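Local structure of putative exported protein (Bordetella pertussis, 2DVZ) at residues T33-R38 and D277-A282; N117-N122 and K128-F133; A183-G188 and G207-M212; D195-S200 and T218-I223. The protein binds glutamate and probably serves as a periplasmic solute receptor for a carboxylate transport system of the tripartite tricarboxylate type. All blocks are in the same frame, centred on the assembly; numbering follows the deposited sequence.

Interaction 1 (T33-R38 and D277-A282); sequences TDIIAR and DDQGSA. With GLU (glutamic acid), chain G.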
loop_
_atom_site.group_PDB
_atom_site.type_symbol
_atom_site.label_atom_id
_atom_site.label_comp_id
_atom_site.label_asym_id
_atom_site.label_seq_id
_atom_site.Cartn_x
_atom_site.Cartn_y
_atom_site.Cartn_z
ATOM N N THR A 33 1.445 -1.955 4.958
ATOM C CA THR A 33 2.841 -1.564 5.060
ATOM C C THR A 33 3.478 -2.141 6.308
ATOM O O THR A 33 4.469 -2.839 6.219
ATOM C CB THR A 33 3.015 -0.014 5.091
ATOM O OG1 THR A 33 2.068 0.591 4.197
ATOM C CG2 THR A 33 4.428 0.365 4.718
ATOM N N ASP A 34 2.885 -1.861 7.460
ATOM C CA ASP A 34 3.280 -2.476 8.731
ATOM C C ASP A 34 3.289 -4.027 8.710
ATOM O O ASP A 34 4.246 -4.660 9.173
ATOM C CB ASP A 34 2.344 -1.987 9.826
ATOM C CG ASP A 34 2.854 -2.309 11.235
ATOM O OD1 ASP A 34 4.004 -1.906 11.571
ATOM O OD2 ASP A 34 2.075 -2.915 12.015
ATOM N N ILE A 35 2.233 -4.634 8.166
ATOM C CA ILE A 35 2.191 -6.087 8.081
ATOM C C ILE A 35 3.341 -6.723 7.303
ATOM O O ILE A 35 4.000 -7.654 7.808
ATOM C CB ILE A 35 0.835 -6.631 7.519
ATOM C CG1 ILE A 35 -0.279 -6.355 8.538
ATOM C CG2 ILE A 35 0.962 -8.181 7.241
ATOM C CD1 ILE A 35 -1.674 -6.358 7.965
ATOM N N ILE A 36 3.546 -6.247 6.082
ATOM C CA ILE A 36 4.581 -6.754 5.213
ATOM C C ILE A 36 6.016 -6.381 5.712
ATOM O O ILE A 36 6.930 -7.236 5.690
ATOM C CB ILE A 36 4.374 -6.230 3.763
ATOM C CG1 ILE A 36 3.151 -6.900 3.112
ATOM C CG2 ILE A 36 5.605 -6.540 2.915
ATOM C CD1 ILE A 36 2.415 -6.094 2.035
ATOM N N ALA A 37 6.191 -5.106 6.125
ATOM C CA ALA A 37 7.429 -4.624 6.735
ATOM C C ALA A 37 7.898 -5.586 7.824
ATOM O O ALA A 37 9.030 -6.056 7.786
ATOM C CB ALA A 37 7.237 -3.194 7.314
ATOM N N ARG A 38 7.008 -5.942 8.750
ATOM C CA ARG A 38 7.414 -6.779 9.897
ATOM C C ARG A 38 7.703 -8.208 9.463
ATOM O O ARG A 38 8.684 -8.807 9.910
ATOM C CB ARG A 38 6.390 -6.720 11.032
ATOM C CG ARG A 38 6.120 -5.310 11.505
ATOM C CD ARG A 38 5.309 -5.217 12.800
ATOM N NE ARG A 38 5.264 -3.814 13.253
ATOM C CZ ARG A 38 5.982 -3.325 14.273
ATOM N NH1 ARG A 38 6.798 -4.141 14.962
ATOM N NH2 ARG A 38 5.892 -2.017 14.590
ATOM N N ASP A 277 1.216 -15.026 0.109
ATOM C CA ASP A 277 0.134 -15.688 -0.584
ATOM C C ASP A 277 -1.209 -15.538 0.140
ATOM O O ASP A 277 -2.210 -15.123 -0.475
ATOM C CB ASP A 277 0.478 -17.146 -0.802
ATOM C CG ASP A 277 -0.360 -17.776 -1.900
ATOM O OD1 ASP A 277 -0.348 -17.227 -3.029
ATOM O OD2 ASP A 277 -1.030 -18.821 -1.657
ATOM N N ASP A 278 -1.225 -15.854 1.431
ATOM C CA ASP A 278 -2.458 -15.802 2.218
ATOM C C ASP A 278 -3.051 -14.406 2.398
ATOM O O ASP A 278 -4.268 -14.288 2.564
ATOM C CB ASP A 278 -2.287 -16.456 3.596
ATOM C CG ASP A 278 -2.112 -17.994 3.524
ATOM O OD1 ASP A 278 -2.144 -18.601 2.415
ATOM O OD2 ASP A 278 -1.952 -18.579 4.611
ATOM N N GLN A 279 -2.207 -13.374 2.371
ATOM C CA GLN A 279 -2.650 -12.001 2.626
ATOM C C GLN A 279 -3.093 -11.281 1.357
ATOM O O GLN A 279 -3.738 -10.245 1.448
ATOM C CB GLN A 279 -1.547 -11.155 3.282
ATOM C CG GLN A 279 -0.458 -10.803 2.342
ATOM C CD GLN A 279 0.688 -10.021 2.956
ATOM O OE1 GLN A 279 1.081 -10.215 4.134
ATOM N NE2 GLN A 279 1.280 -9.157 2.131
ATOM N N GLY A 280 -2.724 -11.808 0.187
ATOM C CA GLY A 280 -3.106 -11.182 -1.064
ATOM C C GLY A 280 -1.965 -10.456 -1.752
ATOM O O GLY A 280 -2.213 -9.467 -2.415
ATOM N N SER A 281 -0.726 -10.930 -1.535
ATOM C CA SER A 281 0.486 -10.432 -2.168
ATOM C C SER A 281 1.254 -11.547 -2.905
ATOM O O SER A 281 0.937 -12.730 -2.825
ATOM C CB SER A 281 1.451 -9.815 -1.141
ATOM O OG SER A 281 0.849 -8.854 -0.327
ATOM N N ALA A 282 2.294 -11.140 -3.605
ATOM C CA ALA A 282 3.160 -12.047 -4.291
ATOM C C ALA A 282 4.570 -11.488 -4.205
ATOM O O ALA A 282 4.778 -10.300 -4.484
ATOM C CB ALA A 282 2.733 -12.159 -5.760
HETATM N N GLU G . -2.135 3.252 1.665
HETATM C CA GLU G . -0.780 2.717 1.901
HETATM C C GLU G . -0.114 2.261 0.613
HETATM O O GLU G . 0.210 1.093 0.374
HETATM C CB GLU G . -0.799 1.647 2.989
HETATM C CG GLU G . -1.660 2.062 4.196
HETATM C CD GLU G . -1.203 1.483 5.503
HETATM O OE1 GLU G . -0.183 0.763 5.476
HETATM O OE2 GLU G . -1.845 1.766 6.577
HETATM O OXT GLU G . 0.172 3.125 -0.232
#
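S281 OG is held by two polar groups, and I36 CD1 lies 4.0 Å from it across the contact. One group is T115 OG1. The other is Q279 NE2, which donates at 163° with the hydroxyl close to the amide plane. Its 2.5 Å length is too short to be trusted, but the bond would help to set the rotation of the amide. Across the contact the Q279 amide meets aliphatic carbons. I36 CG1 is modelled 3.1 Å from Q279 NE2, unusually close, which may reflect the model. These two side chains cross at about a right angle. At the other end of the amide, I35 CG2 is 3.7 Å from Q279 OE1. Q279 CG sits between the backbone N and the carbonyl carbon (chi1 73°), and beyond it the extended chain carries the amide to the isoleucines. No hydrogen bond joins the two segments. T33, at the start of the same helix, grips one carboxylate oxygen of the bound glutamate twice. T33 OG1 is 2.6 Å from ligand OE1, and T33 N donates to the same oxygen at 3.2 Å. Y243, another ligand-binding residue, touches both T33 and I36. The contact thus joins helix 32-48 to the Schellman turn at G280, which ends helix 270-279 before strand 281-283. Helix 197-205 and strand 106-121 pack against both segments.

Interaction 2 (N117-N122 and K128-F133); sequences NVVAVN and KDFKGF. With CD (cadmium ion), chain C.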
loop_
_atom_site.group_PDB
_atom_site.type_symbol
_atom_site.label_atom_id
_atom_site.label_comp_id
_atom_site.label_asym_id
_atom_site.label_seq_id
_atom_site.Cartn_x
_atom_site.Cartn_y
_atom_site.Cartn_z
ATOM N N ASN A 117 -5.167 -4.515 -4.129
ATOM C CA ASN A 117 -6.095 -3.634 -3.442
ATOM C C ASN A 117 -7.510 -4.247 -3.441
ATOM O O ASN A 117 -7.787 -5.224 -4.162
ATOM C CB ASN A 117 -6.075 -2.232 -4.046
ATOM C CG ASN A 117 -4.838 -1.430 -3.675
ATOM O OD1 ASN A 117 -4.632 -0.321 -4.195
ATOM N ND2 ASN A 117 -4.021 -1.957 -2.777
ATOM N N VAL A 118 -8.374 -3.710 -2.594
ATOM C CA VAL A 118 -9.690 -4.294 -2.357
ATOM C C VAL A 118 -10.673 -3.201 -2.020
ATOM O O VAL A 118 -10.315 -2.278 -1.306
ATOM C CB VAL A 118 -9.665 -5.372 -1.218
ATOM C CG1 VAL A 118 -9.257 -4.781 0.205
ATOM C CG2 VAL A 118 -10.980 -6.216 -1.200
ATOM N N VAL A 119 -11.898 -3.298 -2.544
ATOM C CA VAL A 119 -13.006 -2.491 -2.019
ATOM C C VAL A 119 -13.899 -3.438 -1.200
ATOM O O VAL A 119 -14.389 -4.460 -1.696
ATOM C CB VAL A 119 -13.771 -1.632 -3.109
ATOM C CG1 VAL A 119 -14.409 -2.483 -4.234
ATOM C CG2 VAL A 119 -14.803 -0.687 -2.468
ATOM N N ALA A 120 -14.075 -3.103 0.076
ATOM C CA ALA A 120 -14.863 -3.926 0.935
ATOM C C ALA A 120 -15.960 -3.110 1.626
ATOM O O ALA A 120 -15.913 -1.839 1.681
ATOM C CB ALA A 120 -13.962 -4.665 1.962
ATOM N N VAL A 121 -16.974 -3.840 2.098
ATOM C CA VAL A 121 -18.089 -3.214 2.775
ATOM C C VAL A 121 -18.294 -3.838 4.161
ATOM O O VAL A 121 -17.905 -4.984 4.439
ATOM C CB VAL A 121 -19.425 -3.150 1.923
ATOM C CG1 VAL A 121 -19.256 -2.334 0.699
ATOM C CG2 VAL A 121 -19.966 -4.543 1.560
ATOM N N ASN A 122 -18.883 -3.053 5.034
ATOM C CA ASN A 122 -19.454 -3.618 6.239
ATOM C C ASN A 122 -20.545 -4.652 5.825
ATOM O O ASN A 122 -21.308 -4.399 4.900
ATOM C CB ASN A 122 -20.013 -2.498 7.154
ATOM C CG ASN A 122 -20.603 -3.041 8.432
ATOM O OD1 ASN A 122 -21.753 -3.517 8.451
ATOM N ND2 ASN A 122 -19.825 -3.010 9.498
ATOM N N LYS A 128 -24.582 -8.134 -2.363
ATOM C CA LYS A 128 -23.763 -9.345 -2.156
ATOM C C LYS A 128 -22.675 -9.422 -3.214
ATOM O O LYS A 128 -21.729 -10.219 -3.125
ATOM C CB LYS A 128 -24.639 -10.635 -2.106
ATOM C CG LYS A 128 -25.032 -11.173 -3.474
ATOM C CD LYS A 128 -26.031 -12.332 -3.396
ATOM C CE LYS A 128 -26.278 -12.906 -4.811
ATOM N NZ LYS A 128 -27.582 -13.726 -5.021
ATOM N N ASP A 129 -22.812 -8.565 -4.210
ATOM C CA ASP A 129 -21.899 -8.578 -5.345
ATOM C C ASP A 129 -21.700 -7.136 -5.814
ATOM O O ASP A 129 -22.443 -6.248 -5.400
ATOM C CB ASP A 129 -22.412 -9.524 -6.449
ATOM C CG ASP A 129 -23.869 -9.273 -6.814
ATOM O OD1 ASP A 129 -24.199 -8.165 -7.258
ATOM O OD2 ASP A 129 -24.720 -10.180 -6.692
ATOM N N PHE A 130 -20.685 -6.926 -6.648
ATOM C CA PHE A 130 -20.333 -5.644 -7.251
ATOM C C PHE A 130 -21.486 -4.965 -8.012
ATOM O O PHE A 130 -21.691 -3.736 -7.891
ATOM C CB PHE A 130 -19.113 -5.818 -8.189
ATOM C CG PHE A 130 -18.365 -4.550 -8.433
ATOM C CD1 PHE A 130 -17.297 -4.184 -7.590
ATOM C CD2 PHE A 130 -18.754 -3.672 -9.445
ATOM C CE1 PHE A 130 -16.603 -3.014 -7.768
ATOM C CE2 PHE A 130 -18.037 -2.454 -9.653
ATOM C CZ PHE A 130 -16.961 -2.143 -8.813
ATOM N N LYS A 131 -22.236 -5.764 -8.786
ATOM C CA LYS A 131 -23.403 -5.267 -9.535
ATOM C C LYS A 131 -24.402 -4.537 -8.651
ATOM O O LYS A 131 -24.812 -3.405 -8.973
ATOM C CB LYS A 131 -24.120 -6.424 -10.277
ATOM C CG LYS A 131 -25.265 -5.935 -11.148
ATOM C CD LYS A 131 -25.790 -6.984 -12.065
ATOM C CE LYS A 131 -27.086 -6.480 -12.749
ATOM N NZ LYS A 131 -28.267 -6.390 -11.790
ATOM N N GLY A 132 -24.789 -5.182 -7.552
ATOM C CA GLY A 132 -25.761 -4.631 -6.595
ATOM C C GLY A 132 -25.175 -3.554 -5.675
ATOM O O GLY A 132 -25.898 -2.711 -5.102
ATOM N N PHE A 133 -23.858 -3.647 -5.503
ATOM C CA PHE A 133 -23.038 -2.664 -4.834
ATOM C C PHE A 133 -23.159 -1.281 -5.519
ATOM O O PHE A 133 -23.563 -0.292 -4.907
ATOM C CB PHE A 133 -21.599 -3.219 -4.801
ATOM C CG PHE A 133 -20.586 -2.301 -4.175
ATOM C CD1 PHE A 133 -19.370 -2.057 -4.825
ATOM C CD2 PHE A 133 -20.832 -1.676 -2.928
ATOM C CE1 PHE A 133 -18.394 -1.217 -4.238
ATOM C CE2 PHE A 133 -19.864 -0.817 -2.333
ATOM C CZ PHE A 133 -18.645 -0.603 -2.984
HETATM CD CD CD C . -26.506 -8.961 -7.158
HETATM O O HOH W 1 -26.587 -7.810 -4.677
HETATM O O HOH W 2 -27.469 -7.312 -8.242
HETATM O O HOH W 3 -28.683 -10.210 -6.999
#
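V121 CG1 presses on F133 CE2 at 3.4 Å, the closest approach between strand segment 117-122 and segment 128-133. The two side chains run past each other in opposite directions. V119 touches the same ring, with CG2 3.9 Å from F133 CZ. Both valines meet the ring obliquely. A trans first torsion (chi1 178°) sends the F133 ring from the helix toward the strand. F130 is more loosely engaged. V119 CG1 reaches its edge, close to the ring plane, 4.2 Å from F130 CE1. One face of F130 is covered by F133 CD1, 4.0 Å above the plane and offset toward the rim, so F133 packs on a face of F130. F125 adds an edge-to-face stack on F133, and strand 210-215 touches both rings. The four touching residues are all buried.

The side turned from the strand is polar and wet. D129 is the N-cap of helix 130-138, and its OD1 accepts from G132 N at 3.1 Å, nearly along the C-O axis. The same carboxylate binds a cadmium ion with both oxygens, OD2 at 2.2 Å and OD1 at 2.4 Å. Three waters also bind this ion, and one of them accepts from K128 N. D129 OD1 therefore serves the cap and the metal at once. No hydrogen bond crosses between the segments. The chemistry implies that the start of helix 130-138 is held to the strand by apolar packing, while the carboxylate of D129 faces the metal and water on the outer side.

Interaction 3 (A183-G188 and G207-M212); sequences ADAVGG and GKLRAM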
loop_
_atom_site.group_PDB
_atom_site.type_symbol
_atom_site.label_atom_id
_atom_site.label_comp_id
_atom_site.label_asym_id
_atom_site.label_seq_id
_atom_site.Cartn_x
_atom_site.Cartn_y
_atom_site.Cartn_z
ATOM N N ALA A 183 -10.761 -1.032 11.320
ATOM C CA ALA A 183 -11.551 -1.122 12.547
ATOM C C ALA A 183 -12.860 -0.282 12.501
ATOM O O ALA A 183 -13.896 -0.706 13.030
ATOM C CB ALA A 183 -10.700 -0.763 13.759
ATOM N N ASP A 184 -12.831 0.901 11.890
ATOM C CA ASP A 184 -14.083 1.639 11.700
ATOM C C ASP A 184 -15.051 1.000 10.707
ATOM O O ASP A 184 -16.248 0.996 10.944
ATOM C CB ASP A 184 -13.824 3.103 11.370
ATOM C CG ASP A 184 -13.661 3.946 12.622
ATOM O OD1 ASP A 184 -13.427 3.351 13.705
ATOM O OD2 ASP A 184 -13.759 5.192 12.528
ATOM N N ALA A 185 -14.523 0.450 9.612
ATOM C CA ALA A 185 -15.325 -0.290 8.651
ATOM C C ALA A 185 -15.904 -1.574 9.272
ATOM O O ALA A 185 -17.090 -1.917 9.031
ATOM C CB ALA A 185 -14.520 -0.601 7.421
ATOM N N VAL A 186 -15.106 -2.264 10.091
ATOM C CA VAL A 186 -15.617 -3.440 10.792
ATOM C C VAL A 186 -16.709 -3.019 11.805
ATOM O O VAL A 186 -17.705 -3.725 11.978
ATOM C CB VAL A 186 -14.495 -4.273 11.477
ATOM C CG1 VAL A 186 -15.102 -5.307 12.432
ATOM C CG2 VAL A 186 -13.581 -4.917 10.444
ATOM N N GLY A 187 -16.544 -1.842 12.417
ATOM C CA GLY A 187 -17.493 -1.320 13.393
ATOM C C GLY A 187 -18.718 -0.616 12.809
ATOM O O GLY A 187 -19.676 -0.358 13.523
ATOM N N GLY A 188 -18.688 -0.266 11.527
ATOM C CA GLY A 188 -19.825 0.356 10.884
ATOM C C GLY A 188 -19.788 1.875 10.933
ATOM O O GLY A 188 -20.727 2.532 10.473
ATOM N N GLY A 207 -15.426 -12.843 8.128
ATOM C CA GLY A 207 -16.760 -12.418 7.760
ATOM C C GLY A 207 -17.139 -11.072 8.346
ATOM O O GLY A 207 -18.336 -10.709 8.322
ATOM N N LYS A 208 -16.145 -10.325 8.865
ATOM C CA LYS A 208 -16.407 -8.987 9.468
ATOM C C LYS A 208 -16.412 -7.856 8.430
ATOM O O LYS A 208 -16.916 -6.760 8.718
ATOM C CB LYS A 208 -15.408 -8.609 10.579
ATOM C CG LYS A 208 -15.231 -9.554 11.800
ATOM C CD LYS A 208 -16.522 -10.197 12.267
ATOM C CE LYS A 208 -16.551 -10.434 13.808
ATOM N NZ LYS A 208 -15.220 -10.744 14.461
ATOM N N LEU A 209 -15.791 -8.108 7.268
ATOM C CA LEU A 209 -15.984 -7.300 6.066
ATOM C C LEU A 209 -16.333 -8.230 4.927
ATOM O O LEU A 209 -15.950 -9.401 4.972
ATOM C CB LEU A 209 -14.719 -6.492 5.682
ATOM C CG LEU A 209 -14.271 -5.329 6.605
ATOM C CD1 LEU A 209 -12.873 -4.841 6.206
ATOM C CD2 LEU A 209 -15.284 -4.187 6.668
ATOM N N ARG A 210 -17.032 -7.684 3.913
ATOM C CA ARG A 210 -17.288 -8.369 2.641
ATOM C C ARG A 210 -16.582 -7.626 1.516
ATOM O O ARG A 210 -16.838 -6.441 1.284
ATOM C CB ARG A 210 -18.815 -8.497 2.372
ATOM C CG ARG A 210 -19.246 -8.741 0.912
ATOM C CD ARG A 210 -20.715 -9.409 0.758
ATOM N NE ARG A 210 -21.751 -8.452 1.180
ATOM C CZ ARG A 210 -22.374 -8.418 2.358
ATOM N NH1 ARG A 210 -22.165 -9.343 3.278
ATOM N NH2 ARG A 210 -23.233 -7.426 2.593
ATOM N N ALA A 211 -15.711 -8.341 0.803
ATOM C CA ALA A 211 -14.973 -7.770 -0.312
ATOM C C ALA A 211 -15.821 -7.763 -1.596
ATOM O O ALA A 211 -16.435 -8.780 -1.961
ATOM C CB ALA A 211 -13.694 -8.552 -0.520
HETATM N N MSE A 212 -15.860 -6.619 -2.266
HETATM C CA MSE A 212 -16.650 -6.497 -3.470
HETATM C C MSE A 212 -15.880 -6.765 -4.743
HETATM O O MSE A 212 -16.433 -7.320 -5.699
HETATM C CB MSE A 212 -17.353 -5.118 -3.536
HETATM C CG MSE A 212 -18.450 -4.946 -2.481
HETATM SE SE MSE A 212 -20.030 -6.138 -2.662
HETATM C CE MSE A 212 -19.416 -7.663 -1.628
HETATM O O HOH W 4 -18.386 -6.131 11.208
#
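The C-terminal end of helix 178-187 packs on the lead into strand 210-215, with A185 and V186 against K208 and L209. The backbones come close here, V186 CA and K208 CA being 5.8 Å apart. L209 carries the buried half of the contact. Its CD2 is 3.7 Å from A185 CB and also lies against the A185 carbonyl group. V186 CG2 meets L209 CG at 3.9 Å, and the two side chains cross at about a right angle. The other branch, V186 CG1, is turned beside the carbonyl carbon (chi1 168°). That places it 3.8 Å from K208 CB. Beyond CB the lysine bends repeatedly and its end leads away toward the exposed side.

The polar link is indirect. Water 4 donates to V186 O at 2.6 Å and to K208 O at 3.0 Å, so it bridges two carbonyl groups that cannot bond each other. A185 O is taken by N122 ND2. G188 and G207 both have positive phi, and each is the first residue past its helix, in the C-prime position of a Schellman motif. I193 of strand 192-196 backs both A185 and L209. Helix 178-187 connects strand 171-174 to strand 192-196, and both run parallel to strand 145-148, which pairs with each. This is a beta-alpha-beta crossover, as expected for an alpha/beta lobe of a periplasmic binding protein.

Interaction 4 (D195-S200 and T218-I223); sequences DNLPSS and TRIDAI. With CD (cadmium ion), chain F; GLU (glutamic acid), chain G.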
loop_
_atom_site.group_PDB
_atom_site.type_symbol
_atom_site.label_atom_id
_atom_site.label_comp_id
_atom_site.label_asym_id
_atom_site.label_seq_id
_atom_site.Cartn_x
_atom_site.Cartn_y
_atom_site.Cartn_z
ATOM N N ASP A 195 -8.955 -0.453 0.592
ATOM C CA ASP A 195 -7.749 -0.901 1.250
ATOM C C ASP A 195 -6.796 -1.666 0.331
ATOM O O ASP A 195 -7.148 -2.048 -0.807
ATOM C CB ASP A 195 -8.094 -1.771 2.466
ATOM C CG ASP A 195 -6.976 -1.815 3.492
ATOM O OD1 ASP A 195 -5.993 -1.045 3.347
ATOM O OD2 ASP A 195 -7.075 -2.619 4.446
ATOM N N ASN A 196 -5.572 -1.837 0.841
ATOM C CA ASN A 196 -4.631 -2.789 0.321
ATOM C C ASN A 196 -5.047 -4.049 1.022
ATOM O O ASN A 196 -5.367 -4.038 2.206
ATOM C CB ASN A 196 -3.168 -2.415 0.680
ATOM C CG ASN A 196 -2.894 -0.869 0.648
ATOM O OD1 ASN A 196 -2.648 -0.266 1.695
ATOM N ND2 ASN A 196 -2.943 -0.258 -0.524
ATOM N N LEU A 197 -5.047 -5.149 0.285
ATOM C CA LEU A 197 -5.675 -6.389 0.749
ATOM C C LEU A 197 -5.165 -6.965 2.093
ATOM O O LEU A 197 -5.985 -7.316 2.933
ATOM C CB LEU A 197 -5.757 -7.418 -0.414
ATOM C CG LEU A 197 -6.525 -8.752 -0.232
ATOM C CD1 LEU A 197 -7.942 -8.605 0.473
ATOM C CD2 LEU A 197 -6.609 -9.470 -1.572
ATOM N N PRO A 198 -3.833 -7.058 2.315
ATOM C CA PRO A 198 -3.358 -7.671 3.572
ATOM C C PRO A 198 -3.993 -7.240 4.914
ATOM O O PRO A 198 -4.154 -8.103 5.783
ATOM C CB PRO A 198 -1.844 -7.415 3.544
ATOM C CG PRO A 198 -1.550 -7.364 2.084
ATOM C CD PRO A 198 -2.695 -6.684 1.450
ATOM N N SER A 199 -4.298 -5.951 5.111
ATOM C CA SER A 199 -4.881 -5.481 6.389
ATOM C C SER A 199 -6.373 -5.802 6.525
ATOM O O SER A 199 -6.887 -5.957 7.644
ATOM C CB SER A 199 -4.655 -3.969 6.631
ATOM O OG SER A 199 -4.712 -3.241 5.422
ATOM N N SER A 200 -7.070 -5.878 5.394
ATOM C CA SER A 200 -8.465 -6.230 5.405
ATOM C C SER A 200 -8.631 -7.741 5.372
ATOM O O SER A 200 -9.656 -8.242 5.784
ATOM C CB SER A 200 -9.167 -5.577 4.203
ATOM O OG SER A 200 -9.338 -4.167 4.406
ATOM N N THR A 218 -5.779 -11.701 -11.375
ATOM C CA THR A 218 -6.730 -12.770 -11.332
ATOM C C THR A 218 -7.399 -12.766 -9.964
ATOM O O THR A 218 -6.987 -12.006 -9.071
ATOM C CB THR A 218 -6.070 -14.187 -11.601
ATOM O OG1 THR A 218 -5.248 -14.578 -10.499
ATOM C CG2 THR A 218 -5.238 -14.204 -12.890
ATOM N N ARG A 219 -8.426 -13.606 -9.822
ATOM C CA ARG A 219 -8.911 -14.024 -8.509
ATOM C C ARG A 219 -7.809 -14.661 -7.660
ATOM O O ARG A 219 -6.889 -15.322 -8.175
ATOM C CB ARG A 219 -10.086 -14.999 -8.657
ATOM C CG ARG A 219 -11.271 -14.391 -9.448
ATOM C CD ARG A 219 -12.319 -15.477 -9.877
ATOM N NE ARG A 219 -13.445 -14.845 -10.534
ATOM C CZ ARG A 219 -14.546 -14.444 -9.889
ATOM N NH1 ARG A 219 -14.672 -14.666 -8.565
ATOM N NH2 ARG A 219 -15.535 -13.833 -10.562
ATOM N N ILE A 220 -7.952 -14.501 -6.356
ATOM C CA ILE A 220 -6.989 -14.946 -5.381
ATOM C C ILE A 220 -7.559 -16.137 -4.557
ATOM O O ILE A 220 -8.640 -16.065 -4.048
ATOM C CB ILE A 220 -6.565 -13.732 -4.494
ATOM C CG1 ILE A 220 -5.566 -12.865 -5.258
ATOM C CG2 ILE A 220 -5.991 -14.160 -3.176
ATOM C CD1 ILE A 220 -5.127 -11.488 -4.521
ATOM N N ASP A 221 -6.781 -17.217 -4.431
ATOM C CA ASP A 221 -7.204 -18.458 -3.792
ATOM C C ASP A 221 -7.767 -18.318 -2.391
ATOM O O ASP A 221 -8.669 -19.083 -2.003
ATOM C CB ASP A 221 -6.044 -19.458 -3.763
ATOM C CG ASP A 221 -5.713 -20.005 -5.125
ATOM O OD1 ASP A 221 -6.501 -19.861 -6.095
ATOM O OD2 ASP A 221 -4.639 -20.609 -5.229
ATOM N N ALA A 222 -7.229 -17.372 -1.634
ATOM C CA ALA A 222 -7.701 -17.073 -0.291
ATOM C C ALA A 222 -9.138 -16.679 -0.326
ATOM O O ALA A 222 -9.876 -16.956 0.625
ATOM C CB ALA A 222 -6.888 -15.907 0.313
ATOM N N ILE A 223 -9.542 -15.972 -1.388
ATOM C CA ILE A 223 -10.899 -15.410 -1.476
ATOM C C ILE A 223 -11.406 -15.531 -2.923
ATOM O O ILE A 223 -11.736 -14.539 -3.594
ATOM C CB ILE A 223 -10.968 -13.934 -0.954
ATOM C CG1 ILE A 223 -9.795 -13.095 -1.519
ATOM C CG2 ILE A 223 -10.991 -13.856 0.607
ATOM C CD1 ILE A 223 -10.030 -11.526 -1.443
HETATM CD CD CD F . -4.993 -21.946 -6.958
HETATM N N GLU G . -2.135 3.252 1.665
HETATM C CA GLU G . -0.780 2.717 1.901
HETATM C C GLU G . -0.114 2.261 0.613
HETATM O O GLU G . 0.210 1.093 0.374
HETATM C CB GLU G . -0.799 1.647 2.989
HETATM C CG GLU G . -1.660 2.062 4.196
HETATM C CD GLU G . -1.203 1.483 5.503
HETATM O OE1 GLU G . -0.183 0.763 5.476
HETATM O OE2 GLU G . -1.845 1.766 6.577
HETATM O OXT GLU G . 0.172 3.125 -0.232
HETATM O O HOH W 5 -6.157 -23.760 -6.294
#
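L197 and I220 have the nearest backbones of the two segments, with CA atoms 10.6 Å apart, so side chains must span the gap. The contact lies in the alpha/beta fold of a periplasmic binding protein. Here strand 192-196 passes into helix 197-205, and a loop that follows strand 210-215 packs against that junction. L197 reaches out with CG opposite its backbone N (chi1 -173°). Its CD2 meets I220 CD1 tip to tip at 3.9 Å. I223 CD1 lies 4.0 Å from L197 CD2, again tip to tip. It also touches the other methyl of L197. A tight turn brings the two isoleucines together, with I223 N donating to I220 O at 2.8 Å. I204 packs on both L197 and I223, and A116 on both L197 and I220. The contact is wholly apolar.

Polar groups gather on the ligand side of the junction. N196 belongs to the L-glutamate site and lies against the bound ligand. D195, just before it, holds the first turn of the helix by its carboxylate. D195 OD1 accepts from S178 OG, whose residue also binds the ligand, and takes a weak bond from N196 N. The second oxygen has two serine donors. S200 OG uses the anti lone pair of D195 OD2 at 2.7 Å. S199 OG comes to D195 OD2 from the syn side at 2.6 Å, 23° out of the carboxylate plane.

Interactions 1 and 4 frame the glutamate site. Their centres are 10 Å apart, and both touch the ligand, through T33 and N196. They also touch each other: Q279 NE2 is 3.4 Å from P198 CG, and I35 CD1 is 3.7 Å from S199 CA. Interactions 2 and 3 lie farther out, with V119 and L209 side chains each about 13 Å from the glutamate. Strand 106-121 ties the set together. V118 N is 2.7 Å from D195 O of interaction 4, and V119 O is 2.7 Å from M212 N of interaction 3, both probable hydrogen bonds. Interactions 2, 3 and 4 are all nested in the chain between the segments of interaction 1.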